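Local coordinates for protein putative succinylglutamate desuccinylase / aspartoacylase (Shewanella amazonensis, PDB 3FMC) that probably acts as a zinc-dependent hydrolase of the succinylglutamate desuccinylase/aspartoacylase family, thought to cleave ester bonds, at residues 99-104 / 207-212; 114-119 / 226-231; 180-185 / 198-203; 202-207 / 217-222. One frame throughout, in Å; residues are numbered along the deposited sequence.

Contact 1 of 4, residues 99-104 / 207-212; sequences NWNREY and GGAMDE. With SO4 (sulfate ion), chain K.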
# COMPACT_ATOMS: atom_id res chain seq x y z
N ASN C 99 4.12 3.66 -14.03
CA ASN C 99 2.88 4.34 -14.43
C ASN C 99 2.25 3.62 -15.61
O ASN C 99 2.91 3.36 -16.61
CB ASN C 99 3.27 5.81 -14.74
CG ASN C 99 2.07 6.71 -15.13
OD1 ASN C 99 1.05 6.25 -15.59
ND2 ASN C 99 2.25 8.01 -14.95
N TRP C 100 0.98 3.27 -15.51
CA TRP C 100 0.32 2.53 -16.60
C TRP C 100 0.34 3.33 -17.91
O TRP C 100 0.36 2.71 -19.01
CB TRP C 100 -1.10 2.27 -16.27
CG TRP C 100 -1.38 1.48 -14.99
CD1 TRP C 100 -2.06 1.92 -13.92
CD2 TRP C 100 -1.00 0.13 -14.71
NE1 TRP C 100 -2.19 0.92 -12.98
CE2 TRP C 100 -1.55 -0.19 -13.44
CE3 TRP C 100 -0.27 -0.84 -15.39
CZ2 TRP C 100 -1.36 -1.43 -12.82
CZ3 TRP C 100 -0.07 -2.08 -14.76
CH2 TRP C 100 -0.63 -2.36 -13.51
N ASN C 101 0.39 4.67 -17.78
CA ASN C 101 0.44 5.58 -18.94
C ASN C 101 1.86 5.96 -19.34
O ASN C 101 2.12 7.00 -19.97
CB ASN C 101 -0.45 6.78 -18.66
CG ASN C 101 -0.74 7.62 -19.90
OD1 ASN C 101 -1.04 7.10 -20.98
ND2 ASN C 101 -0.70 8.94 -19.73
N ARG C 102 2.81 5.12 -18.94
CA ARG C 102 4.18 5.23 -19.42
C ARG C 102 4.57 3.91 -20.10
O ARG C 102 5.72 3.72 -20.44
CB ARG C 102 5.14 5.53 -18.29
CG ARG C 102 4.96 6.91 -17.73
CD ARG C 102 5.17 8.02 -18.75
NE ARG C 102 4.98 9.27 -18.03
CZ ARG C 102 3.79 9.86 -17.81
NH1 ARG C 102 2.69 9.42 -18.40
NH2 ARG C 102 3.74 10.95 -17.06
N GLU C 103 3.60 3.02 -20.31
CA GLU C 103 3.85 1.70 -20.90
C GLU C 103 3.56 1.53 -22.39
O GLU C 103 3.65 0.43 -22.95
CB GLU C 103 3.06 0.68 -20.10
CG GLU C 103 3.67 0.36 -18.74
CD GLU C 103 4.78 -0.65 -18.81
OE1 GLU C 103 5.46 -0.79 -19.88
OE2 GLU C 103 4.96 -1.34 -17.79
N TYR C 104 3.24 2.62 -23.08
CA TYR C 104 2.93 2.46 -24.53
C TYR C 104 4.20 2.20 -25.34
O TYR C 104 5.31 2.43 -24.88
CB TYR C 104 2.06 3.64 -25.05
CG TYR C 104 0.65 3.65 -24.44
CD1 TYR C 104 -0.39 2.97 -25.04
CD2 TYR C 104 0.38 4.31 -23.26
CE1 TYR C 104 -1.63 2.94 -24.52
CE2 TYR C 104 -0.88 4.29 -22.71
CZ TYR C 104 -1.90 3.59 -23.33
OH TYR C 104 -3.17 3.65 -22.78
N GLY C 207 6.92 10.12 -24.88
CA GLY C 207 7.19 10.03 -23.47
C GLY C 207 6.46 8.91 -22.73
O GLY C 207 6.31 9.00 -21.53
N GLY C 208 5.99 7.90 -23.46
CA GLY C 208 5.37 6.72 -22.88
C GLY C 208 3.85 6.67 -22.83
O GLY C 208 3.30 5.62 -22.57
N ALA C 209 3.19 7.79 -23.11
CA ALA C 209 1.74 7.94 -23.02
C ALA C 209 0.98 7.58 -24.30
O ALA C 209 1.53 7.54 -25.37
CB ALA C 209 1.37 9.41 -22.59
N MSE C 210 -0.32 7.34 -24.16
CA MSE C 210 -1.15 6.93 -25.32
C MSE C 210 -1.17 7.95 -26.45
O MSE C 210 -1.05 7.57 -27.62
CB MSE C 210 -2.60 6.72 -24.87
CG MSE C 210 -3.60 6.58 -26.07
SE MSE C 210 -3.21 5.17 -27.32
CE MSE C 210 -4.51 3.93 -26.60
N ASP C 211 -1.43 9.22 -26.14
CA ASP C 211 -1.52 10.25 -27.20
C ASP C 211 -0.27 10.29 -28.03
O ASP C 211 -0.32 10.18 -29.24
CB ASP C 211 -1.95 11.63 -26.68
CG ASP C 211 -1.08 12.22 -25.56
OD1 ASP C 211 -0.07 11.63 -25.10
OD2 ASP C 211 -1.48 13.33 -25.10
N GLU C 212 0.87 10.37 -27.37
CA GLU C 212 2.16 10.33 -28.07
C GLU C 212 2.35 9.06 -28.88
O GLU C 212 2.79 9.07 -30.02
CB GLU C 212 3.27 10.43 -27.05
CG GLU C 212 3.24 11.71 -26.22
CD GLU C 212 3.88 11.54 -24.84
OE1 GLU C 212 4.31 10.41 -24.47
OE2 GLU C 212 3.89 12.54 -24.11
S SO4 K . 0.09 11.31 -16.64
O1 SO4 K . 0.39 9.89 -16.89
O2 SO4 K . 1.28 11.95 -16.08
O3 SO4 K . -1.06 11.56 -15.71
O4 SO4 K . -0.29 11.91 -17.93

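Contact 2 of 4, residues 114-119 / 226-231; sequences WYQEHS and SSHGRE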
# COMPACT_ATOMS: atom_id res chain seq x y z
N TRP C 114 11.41 3.59 -44.10
CA TRP C 114 10.07 3.11 -44.43
C TRP C 114 9.47 4.02 -45.51
O TRP C 114 8.86 3.56 -46.47
CB TRP C 114 9.16 3.12 -43.19
CG TRP C 114 7.85 2.48 -43.43
CD1 TRP C 114 7.50 1.20 -43.07
CD2 TRP C 114 6.68 3.06 -44.05
NE1 TRP C 114 6.19 0.96 -43.42
CE2 TRP C 114 5.68 2.07 -44.05
CE3 TRP C 114 6.39 4.31 -44.63
CZ2 TRP C 114 4.41 2.28 -44.57
CZ3 TRP C 114 5.13 4.53 -45.16
CH2 TRP C 114 4.15 3.51 -45.13
N TYR C 115 9.62 5.34 -45.31
CA TYR C 115 9.08 6.28 -46.29
C TYR C 115 9.68 6.04 -47.69
O TYR C 115 8.94 5.92 -48.67
CB TYR C 115 9.30 7.73 -45.87
CG TYR C 115 8.82 8.68 -46.92
CD1 TYR C 115 7.46 8.93 -47.07
CD2 TYR C 115 9.71 9.32 -47.77
CE1 TYR C 115 6.99 9.80 -48.07
CE2 TYR C 115 9.27 10.19 -48.77
CZ TYR C 115 7.91 10.43 -48.90
OH TYR C 115 7.44 11.31 -49.86
N GLN C 116 11.00 5.96 -47.77
CA GLN C 116 11.65 5.73 -49.07
C GLN C 116 11.11 4.47 -49.76
O GLN C 116 10.81 4.49 -50.95
CB GLN C 116 13.19 5.71 -48.95
CG GLN C 116 13.78 7.10 -48.58
CD GLN C 116 13.36 8.25 -49.55
OE1 GLN C 116 13.33 8.08 -50.77
NE2 GLN C 116 13.04 9.41 -48.99
N GLU C 117 10.90 3.42 -48.98
CA GLU C 117 10.38 2.15 -49.50
C GLU C 117 8.92 2.16 -49.92
O GLU C 117 8.48 1.25 -50.62
CB GLU C 117 10.64 1.04 -48.49
CG GLU C 117 12.15 0.85 -48.24
CD GLU C 117 12.52 -0.21 -47.23
OE1 GLU C 117 11.64 -0.66 -46.45
OE2 GLU C 117 13.72 -0.58 -47.22
N HIS C 118 8.15 3.16 -49.50
CA HIS C 118 6.74 3.26 -49.88
C HIS C 118 6.41 4.55 -50.63
O HIS C 118 5.25 4.78 -50.98
CB HIS C 118 5.86 3.19 -48.62
CG HIS C 118 6.03 1.92 -47.85
ND1 HIS C 118 7.11 1.70 -47.02
CD2 HIS C 118 5.26 0.81 -47.79
CE1 HIS C 118 6.99 0.49 -46.48
NE2 HIS C 118 5.88 -0.07 -46.93
N SER C 119 7.41 5.40 -50.89
CA SER C 119 7.14 6.74 -51.44
C SER C 119 6.48 6.75 -52.82
O SER C 119 5.83 7.72 -53.19
CB SER C 119 8.41 7.61 -51.45
OG SER C 119 9.41 7.05 -52.26
N SER C 226 7.52 15.82 -45.79
CA SER C 226 7.77 17.27 -46.05
C SER C 226 9.24 17.58 -46.35
O SER C 226 9.55 18.48 -47.14
CB SER C 226 7.32 18.13 -44.86
OG SER C 226 5.92 18.00 -44.71
N SER C 227 10.16 16.88 -45.70
CA SER C 227 11.57 17.08 -45.99
C SER C 227 11.85 16.71 -47.46
O SER C 227 12.84 17.20 -48.03
CB SER C 227 12.47 16.27 -45.03
OG SER C 227 12.46 14.90 -45.40
N HIS C 228 11.01 15.87 -48.06
CA HIS C 228 11.12 15.52 -49.49
C HIS C 228 10.14 16.28 -50.37
O HIS C 228 9.90 15.88 -51.51
CB HIS C 228 10.92 14.01 -49.69
CG HIS C 228 12.00 13.21 -49.06
ND1 HIS C 228 11.85 12.58 -47.85
CD2 HIS C 228 13.29 13.04 -49.42
CE1 HIS C 228 12.99 12.01 -47.51
NE2 HIS C 228 13.89 12.29 -48.43
N GLY C 229 9.57 17.37 -49.86
CA GLY C 229 8.62 18.16 -50.64
C GLY C 229 7.29 17.51 -50.93
O GLY C 229 6.62 17.87 -51.91
N ARG C 230 6.89 16.54 -50.10
CA ARG C 230 5.59 15.88 -50.23
C ARG C 230 4.74 16.14 -48.99
O ARG C 230 5.17 15.94 -47.85
CB ARG C 230 5.72 14.38 -50.46
CG ARG C 230 4.38 13.70 -50.52
CD ARG C 230 4.56 12.27 -50.93
NE ARG C 230 3.31 11.53 -51.03
CZ ARG C 230 3.27 10.24 -51.36
NH1 ARG C 230 4.38 9.58 -51.65
NH2 ARG C 230 2.10 9.62 -51.44
N GLU C 231 3.55 16.63 -49.23
CA GLU C 231 2.68 16.98 -48.17
C GLU C 231 1.70 15.84 -47.96
O GLU C 231 0.85 15.57 -48.79
CB GLU C 231 1.97 18.32 -48.48
CG GLU C 231 0.80 18.63 -47.59
CD GLU C 231 1.14 18.89 -46.12
OE1 GLU C 231 2.33 18.99 -45.77
OE2 GLU C 231 0.17 19.02 -45.33

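Contact 3 of 4, residues 180-185 / 198-203; sequences HLYCPE and YTLLIP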
# COMPACT_ATOMS: atom_id res chain seq x y z
N HIS C 180 -8.62 20.45 -18.31
CA HIS C 180 -7.54 20.84 -19.17
C HIS C 180 -7.34 19.83 -20.29
O HIS C 180 -7.84 18.70 -20.24
CB HIS C 180 -6.24 21.22 -18.42
CG HIS C 180 -5.65 20.13 -17.57
ND1 HIS C 180 -6.23 19.71 -16.38
CD2 HIS C 180 -4.49 19.46 -17.68
CE1 HIS C 180 -5.45 18.80 -15.83
NE2 HIS C 180 -4.39 18.62 -16.61
N LEU C 181 -6.60 20.24 -21.28
CA LEU C 181 -6.39 19.45 -22.49
C LEU C 181 -4.97 19.45 -22.95
O LEU C 181 -4.29 20.49 -22.91
CB LEU C 181 -7.23 20.06 -23.60
CG LEU C 181 -7.21 19.54 -25.05
CD1 LEU C 181 -7.85 18.13 -25.20
CD2 LEU C 181 -7.92 20.54 -26.04
N TYR C 182 -4.50 18.27 -23.32
CA TYR C 182 -3.24 18.11 -24.02
C TYR C 182 -3.58 17.98 -25.52
O TYR C 182 -4.41 17.12 -25.96
CB TYR C 182 -2.42 16.94 -23.55
CG TYR C 182 -1.90 17.04 -22.14
CD1 TYR C 182 -2.68 16.72 -21.04
CD2 TYR C 182 -0.59 17.43 -21.90
CE1 TYR C 182 -2.19 16.79 -19.74
CE2 TYR C 182 -0.11 17.55 -20.66
CZ TYR C 182 -0.87 17.22 -19.57
OH TYR C 182 -0.31 17.31 -18.31
N CYS C 183 -2.90 18.82 -26.29
CA CYS C 183 -3.15 18.96 -27.72
C CYS C 183 -1.80 19.12 -28.41
O CYS C 183 -1.00 19.97 -28.00
CB CYS C 183 -3.99 20.20 -27.97
SG CYS C 183 -4.51 20.37 -29.71
N PRO C 184 -1.52 18.31 -29.44
CA PRO C 184 -0.27 18.41 -30.18
C PRO C 184 -0.23 19.72 -30.94
O PRO C 184 -1.27 20.20 -31.41
CB PRO C 184 -0.31 17.27 -31.17
CG PRO C 184 -1.56 16.49 -30.85
CD PRO C 184 -2.40 17.23 -29.93
N GLU C 185 0.97 20.27 -31.06
CA GLU C 185 1.15 21.55 -31.75
C GLU C 185 0.59 21.56 -33.16
O GLU C 185 0.11 22.58 -33.59
CB GLU C 185 2.63 21.95 -31.76
CG GLU C 185 3.20 22.27 -30.41
CD GLU C 185 4.65 22.64 -30.48
OE1 GLU C 185 5.04 23.31 -31.47
OE2 GLU C 185 5.41 22.26 -29.57
N TYR C 198 -8.30 25.40 -20.53
CA TYR C 198 -6.83 25.42 -20.55
C TYR C 198 -6.23 24.28 -21.33
O TYR C 198 -6.54 23.11 -21.08
CB TYR C 198 -6.31 25.44 -19.09
CG TYR C 198 -6.68 26.74 -18.38
CD1 TYR C 198 -6.00 27.92 -18.68
CD2 TYR C 198 -7.74 26.82 -17.50
CE1 TYR C 198 -6.36 29.12 -18.10
CE2 TYR C 198 -8.07 28.03 -16.89
CZ TYR C 198 -7.37 29.17 -17.21
OH TYR C 198 -7.66 30.40 -16.63
N THR C 199 -5.35 24.61 -22.26
CA THR C 199 -4.75 23.61 -23.13
C THR C 199 -3.21 23.68 -23.10
O THR C 199 -2.62 24.74 -23.18
CB THR C 199 -5.24 23.78 -24.60
OG1 THR C 199 -6.72 23.71 -24.69
CG2 THR C 199 -4.56 22.75 -25.51
N LEU C 200 -2.59 22.51 -22.99
CA LEU C 200 -1.14 22.33 -23.09
C LEU C 200 -0.84 21.88 -24.51
O LEU C 200 -1.36 20.84 -24.95
CB LEU C 200 -0.64 21.27 -22.09
CG LEU C 200 -0.73 21.70 -20.63
CD1 LEU C 200 -0.72 20.59 -19.63
CD2 LEU C 200 0.40 22.71 -20.35
N LEU C 201 -0.08 22.68 -25.24
CA LEU C 201 0.38 22.36 -26.59
C LEU C 201 1.67 21.58 -26.50
O LEU C 201 2.68 22.05 -25.94
CB LEU C 201 0.53 23.64 -27.43
CG LEU C 201 -0.74 24.48 -27.65
CD1 LEU C 201 -0.42 25.83 -28.29
CD2 LEU C 201 -1.76 23.71 -28.48
N ILE C 202 1.66 20.36 -27.05
CA ILE C 202 2.75 19.41 -26.85
C ILE C 202 3.49 19.08 -28.14
O ILE C 202 2.88 19.04 -29.23
CB ILE C 202 2.26 18.13 -26.05
CG1 ILE C 202 1.39 17.19 -26.91
CG2 ILE C 202 1.50 18.51 -24.74
CD1 ILE C 202 1.08 15.87 -26.15
N PRO C 203 4.80 18.85 -28.04
CA PRO C 203 5.64 18.64 -29.21
C PRO C 203 5.69 17.20 -29.70
O PRO C 203 5.10 16.30 -29.09
CB PRO C 203 7.02 19.03 -28.70
CG PRO C 203 7.01 18.61 -27.27
CD PRO C 203 5.59 18.83 -26.80
O HOH W 1 5.13 22.13 -26.86

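Contact 4 of 4, residues 202-207 / 217-222; sequences IPNSFG and PWWTLA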
# COMPACT_ATOMS: atom_id res chain seq x y z
N ILE C 202 1.66 20.36 -27.05
CA ILE C 202 2.75 19.41 -26.85
C ILE C 202 3.49 19.08 -28.14
O ILE C 202 2.88 19.04 -29.23
CB ILE C 202 2.26 18.13 -26.05
CG1 ILE C 202 1.39 17.19 -26.91
CG2 ILE C 202 1.50 18.51 -24.74
CD1 ILE C 202 1.08 15.87 -26.15
N PRO C 203 4.80 18.85 -28.04
CA PRO C 203 5.64 18.64 -29.21
C PRO C 203 5.69 17.20 -29.70
O PRO C 203 5.10 16.30 -29.09
CB PRO C 203 7.02 19.03 -28.70
CG PRO C 203 7.01 18.61 -27.27
CD PRO C 203 5.59 18.83 -26.80
N ASN C 204 6.39 17.01 -30.81
CA ASN C 204 6.61 15.68 -31.36
C ASN C 204 7.69 14.94 -30.55
O ASN C 204 8.87 14.90 -30.93
CB ASN C 204 7.01 15.75 -32.83
CG ASN C 204 6.96 14.40 -33.52
OD1 ASN C 204 6.59 13.40 -32.90
ND2 ASN C 204 7.38 14.35 -34.78
N SER C 205 7.27 14.32 -29.47
CA SER C 205 8.18 13.63 -28.59
C SER C 205 7.45 12.50 -27.92
O SER C 205 6.37 12.71 -27.40
CB SER C 205 8.65 14.62 -27.53
OG SER C 205 9.58 14.01 -26.67
N PHE C 206 8.04 11.31 -27.93
CA PHE C 206 7.45 10.18 -27.24
C PHE C 206 7.89 10.10 -25.78
O PHE C 206 9.09 10.00 -25.49
CB PHE C 206 7.81 8.89 -27.93
CG PHE C 206 7.20 7.70 -27.31
CD1 PHE C 206 5.94 7.26 -27.71
CD2 PHE C 206 7.86 7.02 -26.30
CE1 PHE C 206 5.37 6.17 -27.13
CE2 PHE C 206 7.28 5.90 -25.72
CZ PHE C 206 6.04 5.48 -26.14
N GLY C 207 6.92 10.12 -24.88
CA GLY C 207 7.19 10.03 -23.47
C GLY C 207 6.46 8.91 -22.73
O GLY C 207 6.31 9.00 -21.53
N PRO C 217 4.22 8.43 -34.50
CA PRO C 217 4.67 7.86 -35.79
C PRO C 217 4.18 8.66 -36.99
O PRO C 217 4.92 8.86 -37.97
CB PRO C 217 4.02 6.45 -35.81
CG PRO C 217 3.66 6.15 -34.38
CD PRO C 217 3.40 7.47 -33.72
N TRP C 218 2.94 9.11 -36.90
CA TRP C 218 2.32 9.90 -38.01
C TRP C 218 2.90 11.29 -38.21
O TRP C 218 2.97 11.77 -39.37
CB TRP C 218 0.84 9.98 -37.83
CG TRP C 218 0.16 8.66 -37.83
CD1 TRP C 218 -0.23 7.94 -36.75
CD2 TRP C 218 -0.27 7.91 -38.99
NE1 TRP C 218 -0.84 6.77 -37.15
CE2 TRP C 218 -0.89 6.73 -38.51
CE3 TRP C 218 -0.17 8.11 -40.37
CZ2 TRP C 218 -1.43 5.76 -39.38
CZ3 TRP C 218 -0.69 7.12 -41.23
CH2 TRP C 218 -1.32 5.98 -40.73
N TRP C 219 3.27 11.94 -37.10
CA TRP C 219 3.83 13.30 -37.14
C TRP C 219 5.22 13.19 -37.74
O TRP C 219 5.61 13.98 -38.59
CB TRP C 219 3.94 13.87 -35.73
CG TRP C 219 4.07 15.37 -35.63
CD1 TRP C 219 4.43 16.25 -36.62
CD2 TRP C 219 3.87 16.15 -34.45
NE1 TRP C 219 4.46 17.53 -36.13
CE2 TRP C 219 4.12 17.50 -34.80
CE3 TRP C 219 3.51 15.84 -33.12
CZ2 TRP C 219 4.00 18.54 -33.87
CZ3 TRP C 219 3.41 16.88 -32.21
CH2 TRP C 219 3.66 18.21 -32.60
N THR C 220 5.99 12.20 -37.27
CA THR C 220 7.32 11.96 -37.80
C THR C 220 7.28 11.62 -39.31
O THR C 220 8.12 12.09 -40.06
CB THR C 220 8.00 10.83 -37.02
OG1 THR C 220 8.12 11.24 -35.64
CG2 THR C 220 9.36 10.55 -37.60
N LEU C 221 6.31 10.81 -39.72
CA LEU C 221 6.12 10.46 -41.12
C LEU C 221 5.82 11.72 -41.96
O LEU C 221 6.35 11.86 -43.04
CB LEU C 221 4.95 9.48 -41.30
CG LEU C 221 4.59 9.07 -42.74
CD1 LEU C 221 5.73 8.21 -43.29
CD2 LEU C 221 3.28 8.31 -42.79
N ALA C 222 4.98 12.61 -41.43
CA ALA C 222 4.61 13.85 -42.13
C ALA C 222 5.85 14.72 -42.28
O ALA C 222 6.06 15.34 -43.35
CB ALA C 222 3.52 14.59 -41.34

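Contact 1 of 4, residues 99-104 / 207-212
R102 and G208 bring their backbones unusually close, CA to CA 4.0 Å, and any CB on G208 would run into R102 CA. At the backbone angles of G208 (phi 98°) a CB would also be jammed against the carbonyl O of G207. This closeness lets G208 O accept a bond of 3.0 Å from Y104 N. The same oxygen lies at the edge of the Y104 ring, near its plane, while M210 CB sits over one face, 3.8 Å from the ring centroid. M210 is a selenomethionine, and its SE approaches the ring obliquely in a Met-aromatic contact. N101 works in two directions. Its OD1 accepts from M210 N (3.3 Å), in the first turn of helix 210-227, just after A209 at the N-cap, and its ND2 gives a nearly straight bond to sulfate O1 (N-H...O 170°). N101 also touches H43, D170 and H172; H43 and H172, with E46, face one vacant point, consistent with an empty metal site, probably for zinc. N99 OD1 accepts from H43 NE2 and, closing an Asx turn, from N101 N. R102 NH1 donates to sulfate O1 and to N101 O, and NH2 to sulfate O2 at 2.8 Å; R91 is a further partner of the anion. Held by N101 and R102 next to that site, the sulfate, probably from the crystallisation liquor, may mark the substrate pocket, much as an Asn-Arg pair binds the substrate carboxylate in carboxypeptidases of this clan. A bend at chi2 (-60°) sends R102 CD to within 3.2 Å of G207 O. Behind the turn, E212 OE1 takes G207 N and A209 N from opposite faces of its carboxylate.

Contact 2 of 4, residues 114-119 / 226-231
R230 stretches out toward Y115 and S119, with CG anti to the backbone N (chi1 177°) and the chain extended from there to NE. Its CB lies 3.6 Å from Y115 OH, CG a little farther from the same oxygen, and CD closest at 3.2 Å, near the plane of the phenol ring and at its edge. Beyond NE the guanidinium plane stands 65° from that ring. NH1 gives S119 O a short but strongly bent, weak bond (2.8 Å), with the oxygen near the guanidinium plane. NH2 has its main partner outside the contact, in a salt bridge to D123, and also bonds L121 O. Beside this arm, the rings of Y115 and H228 are nearly parallel but slid apart, with centroids 5.4 Å from each other and little overlap. Q116 meets H228 tip to tip: NE2 hangs over one face of the imidazole without a hydrogen bond to it and donates to E112 instead, while H228 ND1 is held by V224 O. H228 and R230 stand on either side of G229 in the sequence, just past the end of helix 210-227, which closes in a Schellman motif with G229 as the C-prime residue, R230 N bonding A225 O and G229 N bonding S226 O.

Contact 3 of 4, residues 180-185 / 198-203
Y182 and L200 lie side by side and point the same way, as paired residues of two neighbouring parallel strands, 176-184 and 198-202, in the central sheet of the catalytic domain. The short strand axes diverge by 28°. L200 CD1 comes obliquely to the Y182 ring, 3.3 Å from CE2, and also lies near CZ and OH. I202, on the same face of the sheet, crosses Y182 at about a right angle. With CG1 between the backbone N and the carbonyl carbon (chi1 74°), its CG2 is left anti to the carbonyl carbon and meets the ring edge in plane, 3.7 Å from CD2. An alanine in place of Y182 would probably leave L200 CD1 and I202 CG2 without the ring atoms they pack against and open a gap on this face, near the bound sulfate. On the other face L181 and T199 also run side by side, with CD2 of L181 3.6 Å from OG1 of T199, while the methyl CG2 of T199 turns to C183 CB at the same separation. Between the faces the backbones exchange the regular bonds of a parallel pair: L181 N to Y198 O, L200 N to L181 O, C183 N to L200 O, I202 N to C183 O and E185 N to I202 O. Strand 237-243 flanks strand 176-184 on its far side, and F215 and W219 of helix 210-227 cover P184. A water donates to E185 OE2, just beyond the last bridge, and to L201 O (2.6 Å from the water oxygen), and so ties the E185 side chain back to the other strand.

Contact 4 of 4, residues 202-207 / 217-222
N204, the centre of an inverse gamma turn (psi 85°) closed by a weak bond from S205 N to P203 O, stands with its CA 6.8 Å from that of W219. The turn belongs to the connection that carries the chain out of strand 198-202 and round into helix 210-227, so the helix packs back on the loop that leads into it. N204 and W219 slide past each other in opposite directions. With CG anti to the backbone N (chi1 -168°), the N204 amide is carried alongside the indole and lies almost parallel to it, 5° between the planes, in a stacked pair. N204 CB sits over the six-membered ring, 3.6 Å from its centroid in a CH-pi contact, while CG and ND2 run on along the rim, at the CG-CD2 side and toward W219 CB, ND2 lying 3.6 Å from W219 CG. The backbone joins in: N204 N is over the same face, 3.3 Å from CZ3. An alanine in place of W219 would probably leave the N204 amide without the surface it stacks on, set it freer to turn and open a gap beneath the turn. At its tip N204 ND2 gives a weak bond of 3.3 Å to T220 OG1, the two side chains crossing at about a right angle. Its stronger partner is E223, and T220 OG1 in turn bonds V216 O, one turn back in the helix. Y186 meets W219 edge-to-face, and P184 and E185 also touch the indole, linking it to the neighbouring strand. The rim of the indole finishes against the end of strand 198-202, where I202 O lies near the ring plane, 3.6 Å from CH2.

In the fold
From the N terminus, residues 99-104 open the loop of contact 1 and 114-119 that of contact 2. The first to close is contact 3, between 180-185 and 198-203, nested inside both. Contact 4 starts at 202-207, sharing I202 and P203 with contact 3 and G207 with contact 1. Contact 1 then closes at 207-212, before contact 4 does at 217-222, so these two cross. Contact 2 closes last, at 226-231; it encloses contact 4 and crosses contact 1. Contacts 1, 4 and 2 use successive parts of helix 210-227, tying it to the loop after helix 77-80, to its own lead-in and to helix 111-118, while contact 3 supplies the parallel strands alongside.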